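Putative alpha-ketoglutarate-dependent taurine dioxygenase (Burkholderia xenovorans, PDB 5HSX) probably acts as an iron(II)- and 2-oxoglutarate-dependent dioxygenase of the TfdA/TauD family, though its own substrate is not established. Local coordinates at residues 124-129 / 318-323; 132-137 / 291-296; 176-181 / 224-229; 81-86 / 97-102. All coordinates share one frame; numbering follows the deposited sequence.

Interaction 1 of 4, residues 124-129 / 318-323. With NA (sodium ion), chain M.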
loop_
_atom_site.group_PDB
_atom_site.type_symbol
_atom_site.label_atom_id
_atom_site.label_comp_id
_atom_site.label_asym_id
_atom_site.label_seq_id
_atom_site.Cartn_x
_atom_site.Cartn_y
_atom_site.Cartn_z
ATOM N N THR B 124 -6.019 0.109 15.087
ATOM C CA THR B 124 -5.806 -1.100 15.861
ATOM C C THR B 124 -7.129 -1.443 16.542
ATOM O O THR B 124 -7.796 -0.560 17.088
ATOM C CB THR B 124 -4.686 -0.898 16.887
ATOM O OG1 THR B 124 -3.474 -0.501 16.209
ATOM C CG2 THR B 124 -4.423 -2.184 17.648
ATOM N N ASP B 125 -7.525 -2.710 16.475
ATOM C CA ASP B 125 -8.884 -3.088 16.867
ATOM C C ASP B 125 -9.195 -2.769 18.325
ATOM O O ASP B 125 -8.448 -3.144 19.233
ATOM C CB ASP B 125 -9.098 -4.573 16.608
ATOM C CG ASP B 125 -9.231 -4.881 15.139
ATOM O OD1 ASP B 125 -9.800 -4.028 14.419
ATOM O OD2 ASP B 125 -8.756 -5.950 14.707
ATOM N N VAL B 126 -10.342 -2.114 18.543
ATOM C CA VAL B 126 -10.930 -1.886 19.861
ATOM C C VAL B 126 -9.980 -1.188 20.832
ATOM O O VAL B 126 -10.004 -1.476 22.037
ATOM C CB VAL B 126 -11.434 -3.212 20.487
ATOM C CG1 VAL B 126 -12.539 -2.961 21.523
ATOM C CG2 VAL B 126 -11.932 -4.166 19.426
ATOM N N THR B 127 -9.146 -0.260 20.346
ATOM C CA THR B 127 -8.306 0.398 21.348
ATOM C C THR B 127 -9.084 1.405 22.180
ATOM O O THR B 127 -8.518 1.963 23.121
ATOM C CB THR B 127 -7.076 1.093 20.742
ATOM O OG1 THR B 127 -7.474 2.084 19.786
ATOM C CG2 THR B 127 -6.127 0.080 20.099
ATOM N N ALA B 128 -10.362 1.650 21.875
ATOM C CA ALA B 128 -11.156 2.439 22.808
ATOM C C ALA B 128 -11.431 1.695 24.111
ATOM O O ALA B 128 -11.927 2.309 25.059
ATOM C CB ALA B 128 -12.476 2.861 22.159
ATOM N N ALA B 129 -11.131 0.402 24.178
ATOM C CA ALA B 129 -11.319 -0.387 25.390
ATOM C C ALA B 129 -10.023 -0.445 26.193
ATOM O O ALA B 129 -8.927 -0.274 25.655
ATOM C CB ALA B 129 -11.772 -1.801 25.041
ATOM N N ALA B 318 -19.618 -4.283 21.034
ATOM C CA ALA B 318 -19.933 -3.680 19.742
ATOM C C ALA B 318 -18.668 -3.225 19.029
ATOM O O ALA B 318 -18.563 -3.331 17.801
ATOM C CB ALA B 318 -20.898 -2.509 19.929
ATOM N N ALA B 319 -17.689 -2.724 19.787
ATOM C CA ALA B 319 -16.416 -2.343 19.184
ATOM C C ALA B 319 -15.659 -3.567 18.682
ATOM O O ALA B 319 -15.121 -3.554 17.566
ATOM C CB ALA B 319 -15.574 -1.553 20.186
ATOM N N VAL B 320 -15.612 -4.636 19.487
ATOM C CA VAL B 320 -14.987 -5.878 19.036
ATOM C C VAL B 320 -15.634 -6.353 17.741
ATOM O O VAL B 320 -14.948 -6.779 16.804
ATOM C CB VAL B 320 -15.061 -6.954 20.138
ATOM C CG1 VAL B 320 -14.620 -8.302 19.595
ATOM C CG2 VAL B 320 -14.198 -6.563 21.333
ATOM N N ALA B 321 -16.961 -6.258 17.658
ATOM C CA ALA B 321 -17.670 -6.787 16.500
ATOM C C ALA B 321 -17.500 -5.901 15.273
ATOM O O ALA B 321 -17.551 -6.395 14.140
ATOM C CB ALA B 321 -19.152 -6.962 16.830
ATOM N N LEU B 322 -17.281 -4.601 15.467
ATOM C CA LEU B 322 -17.313 -3.650 14.361
ATOM C C LEU B 322 -15.954 -3.090 13.961
ATOM O O LEU B 322 -15.763 -2.778 12.784
ATOM C CB LEU B 322 -18.247 -2.480 14.697
ATOM C CG LEU B 322 -19.736 -2.813 14.862
ATOM C CD1 LEU B 322 -20.511 -1.577 15.292
ATOM C CD2 LEU B 322 -20.315 -3.389 13.579
ATOM N N ASN B 323 -15.005 -2.957 14.889
ATOM C CA ASN B 323 -13.715 -2.334 14.559
ATOM C C ASN B 323 -12.904 -3.133 13.541
ATOM O O ASN B 323 -12.090 -2.546 12.831
ATOM C CB ASN B 323 -12.867 -2.115 15.823
ATOM C CG ASN B 323 -13.444 -1.041 16.724
ATOM O OD1 ASN B 323 -12.995 -0.853 17.853
ATOM N ND2 ASN B 323 -14.461 -0.332 16.229
ATOM O OXT ASN B 323 -13.033 -4.351 13.401
HETATM NA NA NA M . -10.174 -3.460 12.271
HETATM O O HOH W 1 -12.196 1.244 19.412
HETATM O O HOH W 2 -10.729 -5.619 12.542
HETATM O O HOH W 3 -10.949 -3.673 9.997
#

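Interaction 2 of 4, residues 132-137 / 291-296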
loop_
_atom_site.group_PDB
_atom_site.type_symbol
_atom_site.label_atom_id
_atom_site.label_comp_id
_atom_site.label_asym_id
_atom_site.label_seq_id
_atom_site.Cartn_x
_atom_site.Cartn_y
_atom_site.Cartn_z
ATOM N N PRO B 132 -7.704 -4.086 24.882
ATOM C CA PRO B 132 -7.965 -4.434 23.483
ATOM C C PRO B 132 -7.560 -5.865 23.198
ATOM O O PRO B 132 -6.640 -6.409 23.840
ATOM C CB PRO B 132 -7.096 -3.433 22.702
ATOM C CG PRO B 132 -6.861 -2.291 23.679
ATOM C CD PRO B 132 -6.732 -2.981 25.008
ATOM N N PRO B 133 -8.217 -6.524 22.240
ATOM C CA PRO B 133 -7.840 -7.906 21.912
ATOM C C PRO B 133 -6.409 -7.955 21.395
ATOM O O PRO B 133 -5.968 -7.073 20.656
ATOM C CB PRO B 133 -8.846 -8.306 20.823
ATOM C CG PRO B 133 -9.295 -7.001 20.230
ATOM C CD PRO B 133 -9.327 -6.043 21.395
ATOM N N TRP B 134 -5.668 -8.982 21.806
ATOM C CA TRP B 134 -4.273 -9.015 21.387
ATOM C C TRP B 134 -4.095 -9.520 19.960
ATOM O O TRP B 134 -3.066 -9.226 19.345
ATOM C CB TRP B 134 -3.438 -9.845 22.370
ATOM C CG TRP B 134 -3.501 -11.339 22.234
ATOM C CD1 TRP B 134 -4.312 -12.205 22.930
ATOM C CD2 TRP B 134 -2.669 -12.153 21.400
ATOM N NE1 TRP B 134 -4.039 -13.507 22.563
ATOM C CE2 TRP B 134 -3.039 -13.500 21.623
ATOM C CE3 TRP B 134 -1.640 -11.874 20.487
ATOM C CZ2 TRP B 134 -2.424 -14.561 20.958
ATOM C CZ3 TRP B 134 -1.034 -12.931 19.827
ATOM C CH2 TRP B 134 -1.431 -14.260 20.064
ATOM N N ALA B 135 -5.069 -10.249 19.414
ATOM C CA ALA B 135 -4.921 -10.796 18.072
ATOM C C ALA B 135 -6.291 -11.023 17.467
ATOM O O ALA B 135 -7.294 -11.154 18.177
ATOM C CB ALA B 135 -4.147 -12.121 18.077
ATOM N N SER B 136 -6.318 -11.103 16.142
ATOM C CA SER B 136 -7.524 -11.500 15.433
ATOM C C SER B 136 -7.154 -12.506 14.354
ATOM O O SER B 136 -6.040 -12.489 13.821
ATOM C CB SER B 136 -8.241 -10.291 14.810
ATOM O OG SER B 136 -8.143 -9.142 15.643
ATOM N N ILE B 137 -8.109 -13.374 14.029
ATOM C CA ILE B 137 -7.952 -14.383 12.990
ATOM C C ILE B 137 -9.127 -14.235 12.037
ATOM O O ILE B 137 -10.273 -14.527 12.407
ATOM C CB ILE B 137 -7.887 -15.802 13.571
ATOM C CG1 ILE B 137 -6.680 -15.919 14.502
ATOM C CG2 ILE B 137 -7.837 -16.839 12.440
ATOM C CD1 ILE B 137 -6.727 -17.085 15.416
ATOM N N THR B 291 -12.476 -14.200 14.320
ATOM C CA THR B 291 -12.430 -14.430 15.756
ATOM C C THR B 291 -11.366 -13.504 16.325
ATOM O O THR B 291 -10.458 -13.070 15.607
ATOM C CB THR B 291 -12.088 -15.883 16.083
ATOM O OG1 THR B 291 -10.826 -16.211 15.488
ATOM C CG2 THR B 291 -13.164 -16.831 15.547
ATOM N N THR B 292 -11.481 -13.164 17.609
ATOM C CA THR B 292 -10.420 -12.377 18.220
ATOM C C THR B 292 -10.122 -12.932 19.605
ATOM O O THR B 292 -10.959 -13.587 20.235
ATOM C CB THR B 292 -10.730 -10.855 18.284
ATOM O OG1 THR B 292 -11.536 -10.544 19.413
ATOM C CG2 THR B 292 -11.456 -10.366 17.026
ATOM N N LEU B 293 -8.898 -12.694 20.047
ATOM C CA LEU B 293 -8.373 -13.263 21.277
ATOM C C LEU B 293 -8.265 -12.178 22.339
ATOM O O LEU B 293 -7.757 -11.085 22.064
ATOM C CB LEU B 293 -7.013 -13.913 21.025
ATOM C CG LEU B 293 -6.990 -14.991 19.933
ATOM C CD1 LEU B 293 -5.590 -15.583 19.792
ATOM C CD2 LEU B 293 -8.006 -16.090 20.225
ATOM N N VAL B 294 -8.725 -12.502 23.553
ATOM C CA VAL B 294 -8.754 -11.550 24.664
ATOM C C VAL B 294 -7.340 -11.115 25.025
ATOM O O VAL B 294 -6.445 -11.948 25.204
ATOM C CB VAL B 294 -9.467 -12.190 25.870
ATOM C CG1 VAL B 294 -9.439 -11.269 27.096
ATOM C CG2 VAL B 294 -10.908 -12.576 25.500
ATOM N N GLY B 295 -7.134 -9.801 25.147
ATOM C CA GLY B 295 -5.843 -9.241 25.473
ATOM C C GLY B 295 -5.812 -8.682 26.889
ATOM O O GLY B 295 -6.823 -8.607 27.587
ATOM N N ASP B 296 -4.614 -8.284 27.308
ATOM C CA ASP B 296 -4.391 -7.713 28.628
ATOM C C ASP B 296 -4.392 -6.184 28.552
ATOM O O ASP B 296 -4.505 -5.588 27.479
ATOM C CB ASP B 296 -3.079 -8.239 29.207
ATOM C CG ASP B 296 -3.214 -9.641 29.779
ATOM O OD1 ASP B 296 -4.228 -9.910 30.461
ATOM O OD2 ASP B 296 -2.314 -10.475 29.546
HETATM O O HOH W 4 -4.278 -5.825 24.681
HETATM O O HOH W 5 -5.998 -14.612 24.664
#

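Interaction 3 of 4, residues 176-181 / 224-229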
loop_
_atom_site.group_PDB
_atom_site.type_symbol
_atom_site.label_atom_id
_atom_site.label_comp_id
_atom_site.label_asym_id
_atom_site.label_seq_id
_atom_site.Cartn_x
_atom_site.Cartn_y
_atom_site.Cartn_z
ATOM N N ILE B 176 -5.961 9.592 24.593
ATOM C CA ILE B 176 -7.358 9.237 24.812
ATOM C C ILE B 176 -7.900 8.585 23.546
ATOM O O ILE B 176 -7.897 9.202 22.477
ATOM C CB ILE B 176 -8.194 10.468 25.191
ATOM C CG1 ILE B 176 -7.609 11.162 26.427
ATOM C CG2 ILE B 176 -9.670 10.066 25.381
ATOM C CD1 ILE B 176 -7.582 10.294 27.689
ATOM N N HIS B 177 -8.391 7.353 23.674
ATOM C CA HIS B 177 -9.051 6.638 22.584
ATOM C C HIS B 177 -10.552 6.603 22.843
ATOM O O HIS B 177 -10.986 6.328 23.969
ATOM C CB HIS B 177 -8.525 5.204 22.455
ATOM C CG HIS B 177 -7.050 5.104 22.187
ATOM N ND1 HIS B 177 -6.538 4.372 21.138
ATOM C CD2 HIS B 177 -5.981 5.628 22.836
ATOM C CE1 HIS B 177 -5.218 4.456 21.144
ATOM N NE2 HIS B 177 -4.854 5.208 22.169
ATOM N N ARG B 178 -11.344 6.882 21.805
ATOM C CA ARG B 178 -12.797 6.954 21.923
ATOM C C ARG B 178 -13.454 6.171 20.799
ATOM O O ARG B 178 -12.956 6.133 19.671
ATOM C CB ARG B 178 -13.319 8.404 21.865
ATOM C CG ARG B 178 -12.810 9.321 22.964
ATOM C CD ARG B 178 -13.349 10.743 22.781
ATOM N NE ARG B 178 -12.658 11.697 23.645
ATOM C CZ ARG B 178 -13.023 11.966 24.896
ATOM N NH1 ARG B 178 -14.081 11.361 25.421
ATOM N NH2 ARG B 178 -12.337 12.844 25.620
ATOM N N PHE B 179 -14.597 5.574 21.118
ATOM C CA PHE B 179 -15.444 4.950 20.114
ATOM C C PHE B 179 -16.895 5.133 20.529
ATOM O O PHE B 179 -17.240 4.956 21.701
ATOM C CB PHE B 179 -15.128 3.463 19.939
ATOM C CG PHE B 179 -16.079 2.750 19.025
ATOM C CD1 PHE B 179 -17.022 1.873 19.536
ATOM C CD2 PHE B 179 -16.037 2.965 17.656
ATOM C CE1 PHE B 179 -17.911 1.215 18.693
ATOM C CE2 PHE B 179 -16.916 2.312 16.808
ATOM C CZ PHE B 179 -17.855 1.436 17.328
ATOM N N THR B 180 -17.727 5.498 19.562
ATOM C CA THR B 180 -19.169 5.638 19.770
ATOM C C THR B 180 -19.886 4.605 18.916
ATOM O O THR B 180 -19.872 4.718 17.674
ATOM C CB THR B 180 -19.641 7.048 19.416
ATOM O OG1 THR B 180 -19.015 7.993 20.294
ATOM C CG2 THR B 180 -21.158 7.157 19.545
ATOM N N PRO B 181 -20.499 3.581 19.515
ATOM C CA PRO B 181 -21.194 2.578 18.710
ATOM C C PRO B 181 -22.406 3.184 18.027
ATOM O O PRO B 181 -23.017 4.133 18.547
ATOM C CB PRO B 181 -21.608 1.515 19.746
ATOM C CG PRO B 181 -20.777 1.791 20.963
ATOM C CD PRO B 181 -20.529 3.266 20.953
ATOM N N PHE B 224 -9.122 5.700 16.328
ATOM C CA PHE B 224 -9.681 5.806 17.672
ATOM C C PHE B 224 -8.943 6.772 18.579
ATOM O O PHE B 224 -9.568 7.335 19.488
ATOM C CB PHE B 224 -9.721 4.424 18.327
ATOM C CG PHE B 224 -10.443 3.416 17.492
ATOM C CD1 PHE B 224 -11.630 3.774 16.848
ATOM C CD2 PHE B 224 -9.919 2.150 17.283
ATOM C CE1 PHE B 224 -12.302 2.875 16.040
ATOM C CE2 PHE B 224 -10.586 1.236 16.478
ATOM C CZ PHE B 224 -11.781 1.602 15.852
ATOM N N LEU B 225 -7.650 6.993 18.351
ATOM C CA LEU B 225 -6.891 7.912 19.197
ATOM C C LEU B 225 -7.279 9.350 18.857
ATOM O O LEU B 225 -7.157 9.784 17.705
ATOM C CB LEU B 225 -5.392 7.676 19.016
ATOM C CG LEU B 225 -4.412 8.657 19.668
ATOM C CD1 LEU B 225 -4.644 8.795 21.210
ATOM C CD2 LEU B 225 -2.968 8.227 19.368
ATOM N N LYS B 226 -7.777 10.082 19.853
ATOM C CA LYS B 226 -8.359 11.402 19.622
ATOM C C LYS B 226 -7.484 12.548 20.089
ATOM O O LYS B 226 -7.486 13.614 19.460
ATOM C CB LYS B 226 -9.722 11.509 20.328
ATOM C CG LYS B 226 -10.696 10.407 19.953
ATOM C CD LYS B 226 -10.880 10.324 18.452
ATOM C CE LYS B 226 -11.950 9.294 18.081
ATOM N NZ LYS B 226 -12.094 9.243 16.594
ATOM N N SER B 227 -6.749 12.369 21.189
ATOM C CA SER B 227 -5.977 13.470 21.737
ATOM C C SER B 227 -4.847 12.925 22.602
ATOM O O SER B 227 -4.912 11.802 23.115
ATOM C CB SER B 227 -6.861 14.405 22.561
ATOM O OG SER B 227 -7.427 13.713 23.669
ATOM N N ILE B 228 -3.833 13.760 22.781
ATOM C CA ILE B 228 -2.701 13.470 23.657
ATOM C C ILE B 228 -2.940 14.184 24.979
ATOM O O ILE B 228 -3.231 15.385 24.995
ATOM C CB ILE B 228 -1.381 13.915 23.005
ATOM C CG1 ILE B 228 -1.120 13.085 21.736
ATOM C CG2 ILE B 228 -0.200 13.804 24.009
ATOM C CD1 ILE B 228 0.115 13.542 20.928
ATOM N N VAL B 229 -2.820 13.450 26.089
ATOM C CA VAL B 229 -3.114 14.014 27.405
ATOM C C VAL B 229 -2.070 15.060 27.773
ATOM O O VAL B 229 -0.864 14.856 27.579
ATOM C CB VAL B 229 -3.172 12.899 28.461
ATOM C CG1 VAL B 229 -3.362 13.489 29.851
ATOM C CG2 VAL B 229 -4.305 11.928 28.125
HETATM O O HOH W 6 -10.185 13.509 23.489
HETATM O O HOH W 7 -13.857 6.857 17.151
#

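Interaction 4 of 4, residues 81-86 / 97-102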
loop_
_atom_site.group_PDB
_atom_site.type_symbol
_atom_site.label_atom_id
_atom_site.label_comp_id
_atom_site.label_asym_id
_atom_site.label_seq_id
_atom_site.Cartn_x
_atom_site.Cartn_y
_atom_site.Cartn_z
ATOM N N GLU B 81 -7.714 -17.043 24.574
ATOM C CA GLU B 81 -9.134 -17.077 24.913
ATOM C C GLU B 81 -9.922 -16.288 23.875
ATOM O O GLU B 81 -9.562 -15.153 23.548
ATOM C CB GLU B 81 -9.385 -16.482 26.300
ATOM C CG GLU B 81 -9.027 -17.371 27.449
ATOM C CD GLU B 81 -9.949 -18.560 27.521
ATOM O OE1 GLU B 81 -9.564 -19.632 27.010
ATOM O OE2 GLU B 81 -11.066 -18.410 28.060
ATOM N N LEU B 82 -11.007 -16.878 23.381
ATOM C CA LEU B 82 -11.826 -16.209 22.377
ATOM C C LEU B 82 -12.698 -15.140 23.024
ATOM O O LEU B 82 -13.272 -15.355 24.092
ATOM C CB LEU B 82 -12.718 -17.225 21.659
ATOM C CG LEU B 82 -12.181 -18.136 20.547
ATOM C CD1 LEU B 82 -11.741 -17.307 19.382
ATOM C CD2 LEU B 82 -11.049 -19.037 21.016
ATOM N N THR B 83 -12.824 -13.990 22.362
ATOM C CA THR B 83 -13.840 -13.036 22.779
ATOM C C THR B 83 -15.221 -13.571 22.414
ATOM O O THR B 83 -15.384 -14.330 21.457
ATOM C CB THR B 83 -13.613 -11.661 22.132
ATOM O OG1 THR B 83 -13.882 -11.738 20.730
ATOM C CG2 THR B 83 -12.176 -11.211 22.335
ATOM N N LEU B 84 -16.215 -13.196 23.214
ATOM C CA LEU B 84 -17.596 -13.620 23.026
ATOM C C LEU B 84 -18.416 -12.407 22.618
ATOM O O LEU B 84 -18.392 -11.377 23.302
ATOM C CB LEU B 84 -18.142 -14.267 24.301
ATOM C CG LEU B 84 -17.295 -15.468 24.721
ATOM C CD1 LEU B 84 -17.724 -15.983 26.077
ATOM C CD2 LEU B 84 -17.381 -16.577 23.686
ATOM N N GLY B 85 -19.149 -12.543 21.517
ATOM C CA GLY B 85 -19.508 -11.416 20.671
ATOM C C GLY B 85 -20.617 -10.508 21.153
ATOM O O GLY B 85 -20.873 -10.362 22.354
ATOM N N HIS B 86 -21.274 -9.858 20.181
ATOM C CA HIS B 86 -22.317 -8.855 20.294
ATOM C C HIS B 86 -23.647 -9.427 19.814
ATOM O O HIS B 86 -23.679 -10.172 18.827
ATOM C CB HIS B 86 -21.967 -7.605 19.469
ATOM C CG HIS B 86 -22.870 -6.437 19.722
ATOM N ND1 HIS B 86 -24.032 -6.226 19.010
ATOM C CD2 HIS B 86 -22.790 -5.425 20.619
ATOM C CE1 HIS B 86 -24.626 -5.133 19.453
ATOM N NE2 HIS B 86 -23.893 -4.627 20.429
ATOM N N GLU B 97 -18.440 -16.591 19.246
ATOM C CA GLU B 97 -17.043 -16.229 19.035
ATOM C C GLU B 97 -16.768 -15.706 17.640
ATOM O O GLU B 97 -15.683 -15.167 17.405
ATOM C CB GLU B 97 -16.123 -17.433 19.267
ATOM C CG GLU B 97 -16.415 -18.233 20.517
ATOM C CD GLU B 97 -17.446 -19.322 20.288
ATOM O OE1 GLU B 97 -17.556 -20.201 21.165
ATOM O OE2 GLU B 97 -18.145 -19.300 19.243
ATOM N N VAL B 98 -17.696 -15.873 16.703
ATOM C CA VAL B 98 -17.429 -15.624 15.291
ATOM C C VAL B 98 -18.198 -14.388 14.849
ATOM O O VAL B 98 -19.412 -14.292 15.064
ATOM C CB VAL B 98 -17.799 -16.845 14.437
ATOM C CG1 VAL B 98 -17.480 -16.579 12.973
ATOM C CG2 VAL B 98 -17.053 -18.068 14.943
ATOM N N TYR B 99 -17.492 -13.452 14.222
ATOM C CA TYR B 99 -18.071 -12.208 13.735
ATOM C C TYR B 99 -18.122 -12.242 12.217
ATOM O O TYR B 99 -17.114 -12.535 11.564
ATOM C CB TYR B 99 -17.256 -11.003 14.203
ATOM C CG TYR B 99 -17.045 -10.990 15.696
ATOM C CD1 TYR B 99 -15.911 -11.566 16.259
ATOM C CD2 TYR B 99 -17.982 -10.419 16.544
ATOM C CE1 TYR B 99 -15.714 -11.568 17.628
ATOM C CE2 TYR B 99 -17.795 -10.415 17.916
ATOM C CZ TYR B 99 -16.660 -10.994 18.451
ATOM O OH TYR B 99 -16.459 -10.995 19.812
ATOM N N SER B 100 -19.288 -11.927 11.665
ATOM C CA SER B 100 -19.492 -11.926 10.221
ATOM C C SER B 100 -19.074 -10.578 9.645
ATOM O O SER B 100 -19.438 -9.529 10.183
ATOM C CB SER B 100 -20.959 -12.222 9.899
ATOM O OG SER B 100 -21.208 -12.172 8.504
ATOM N N ILE B 101 -18.293 -10.612 8.565
ATOM C CA ILE B 101 -17.877 -9.417 7.837
ATOM C C ILE B 101 -18.372 -9.565 6.403
ATOM O O ILE B 101 -17.921 -10.456 5.670
ATOM C CB ILE B 101 -16.356 -9.207 7.874
ATOM C CG1 ILE B 101 -15.908 -8.699 9.243
ATOM C CG2 ILE B 101 -15.922 -8.225 6.792
ATOM C CD1 ILE B 101 -15.356 -9.764 10.128
ATOM N N SER B 102 -19.308 -8.711 6.004
ATOM C CA SER B 102 -19.808 -8.740 4.635
ATOM C C SER B 102 -20.144 -7.342 4.127
ATOM O O SER B 102 -20.311 -7.134 2.925
ATOM C CB SER B 102 -21.036 -9.649 4.533
ATOM O OG SER B 102 -22.017 -9.293 5.489
HETATM O O HOH W 8 -13.810 -14.262 18.973
#

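Interaction 1 of 4, residues 124-129 / 318-323
The side-chain amide of N323 presents its OD1 end to V126, while its two faces are covered by different groups: A319 O approaches CG from one side, at 3.1 Å, and CZ of F224 lies against the other. A second flat group, the carboxylate of D125, meets the C-terminal carboxylate of N323 at a shared sodium ion. This is the metal centre of a double-stranded beta-helix (jelly-roll) dioxygenase, in which H123, D125 and H273 form a two-histidine, one-carboxylate facial triad; sodium probably stands where the family carries iron(II). D125 binds through OD1 alone. N323 O is a further ligand, 2.2 Å from the sodium, and two waters bind as well. D125 OD1 and N323 O are therefore held 3.2 Å apart by a common cation and not by a hydrogen bond. The other terminal oxygen, OXT, accepts a bond from a metal-bound water, and R290 makes a weak, long ion pair with it. The case illustrates how a chain terminus can serve as a ligand when a helix, 313-322, delivers it to the site. Away from the metal, V126 packs against that helix: its CG1 meets A319 CB at 3.6 Å and its CG2 meets V320 CA at 3.5 Å. V126 N also gives N323 OD1 a weak, bent hydrogen bond (123° at the hydrogen). The same OD1 accepts a bond from a water 2.7 Å away, which itself accepts one from A128 N at 3.1 Å.

Interaction 2 of 4, residues 132-137 / 291-296
The first torsion of W134 (chi1 80°) swings CG, and the indole with it, to the L293 side; in L293, chi1 (-56°) places CG and chi2 (-179°) places CD1 against the ring. The side chains lie side by side, pointing the same way. CB of L293 reaches the indole nitrogen NE1 of W134 at 3.4 Å, and CD1 of L293 touches CZ2 of W134 at 3.5 Å. The methyl of A135 covers part of one indole face near its rim, and V294 C lies at the ring edge, in its plane. A water at that edge gives a bond to V294 O and accepts a weak one from W134 NE1. Farther along, regular antiparallel pairing takes over: I137 N bonds T291 O at 2.8 Å, and T291 N returns the bond to I137 O. At the next pair, the non-hydrogen-bonded S136-T292, CB of S136 and CG2 of T292 pack at 3.9 Å. The hydroxyls turn elsewhere, S136 OG to N268 and T292 OG1 to T83. At the other end pairing gives way to a close backbone passage, W134 N bonding L293 O at 3.0 Å and G295 CA packing on P132 O at 3.4 Å. Strands 135-140 and 287-293 thus form neighbouring staves of the larger jelly-roll sheet, with I137 and T291 facing helix 69-77, as in the TauD/TfdA fold.

Interaction 3 of 4, residues 176-181 / 224-229
L225 lays its CB over one face of the H177 imidazole, a CH-pi contact 4.0 Å from the ring centroid and 15° off the ring normal. CD1 of L225 lies by the NE2-CD2 side of the ring, 3.7 Å from H177 NE2, and also reaches I176 O at 3.5 Å. Farther along, CD1 of I176 meets CG2 of V229 at 3.7 Å, the side chains crossing at about a right angle. F179 and F224 lie side by side, CD2 of F179 to CE1 of F224 at 4.1 Å, and both rings touch N323, tying this sheet to the metal site. R178 and K226 run against each other through their aliphatic parts: CG of K226 touches CB of R178 at 3.8 Å, and a bend at chi2 (-54°) turns CD of K226 aside. One water links R178 NE with S227 OG; another gives R178 O a bond and accepts one from K226 NZ, which also bonds S223 O.

These side chains sit on an antiparallel pair with a beta bulge, a textbook case of shifted register. I176 N bonds S227 O; K226 N bonds I176 O at 2.8 Å (172°); beyond the bulge R178 N bonds F224 O. S227 N, buried here, finds no partner in the model. Farther out, T127 OG1 fixes the rotation of H177 by bonding its ND1, and H204 meets the same ring edge-to-face. Strand 200-209 flanks strand 174-179 on its other edge, helix 233-247 packs on L225 and I228, and helix 313-322 meets F179 and P181.

Interaction 4 of 4, residues 81-86 / 97-102
Y99 approaches the 81-86 loop with the far half of its ring, which can be followed outward from CB. The CB bond does not itself point at the loop, but chi1 (-53°) starts CG off toward it, and the near part of the ring lies beside A321 of the C-terminal helix. CE1 passes 3.6 Å from T83 OG1, while on the other side of the hydroxyl CE2 comes within 3.4 Å of G85 CA; CZ is 3.6 Å from that same G85 CA. The phenol oxygen OH then ends in a hydrogen bond of 2.8 Å to T83 OG1, which lies at the ring edge, in its plane; the geometry allows either hydroxyl to donate. G85 CA is also close to the tip, 3.2 Å from OH. T83 OG1 has a second partner in T292 OG1, a chain of hydroxyls that links the tyrosine to strand 287-293.

E97 supplies the other half of the contact with its aliphatic stem. Its CG packs on L84 CD2 at 3.7 Å and on L82 CB at 4.0 Å, the side chains of L84 and E97 lying side by side and pointing the same way. The backbone adds a CA-H...O contact from E97 CA to T83 O, 3.5 Å long. The example shows a loop fastened by one polar tip and one apolar stem. Strand 99-101 edges the larger sheet beside strand 287-293, to which T83 also bonds through its backbone; L82 packs on S76 and A77 of helix 69-77, and helix 313-322 covers Y99 through V320 and A321.

Overall arrangement
Interactions 1 and 2 are buried near the middle of the chain, interaction 3 is partly buried, and interaction 4 lies at the surface. Chemistry follows place: metal ligation dominates the first, regular strand pairing and indole packing the second, a bulged strand pair with water-linked charged ends the third, and a hydroxyl pair and an aliphatic stem the fourth. Strand 287-293 joins interactions 2 and 4, since the 81-86 loop bonds to its end while 99-101 runs beside it. The C-terminal helix joins 1 to 4, where V320 touches Y99. Interaction 1 also meets 3, through T127 with H177 and N323 with F224; interactions 2 and 3 do not touch.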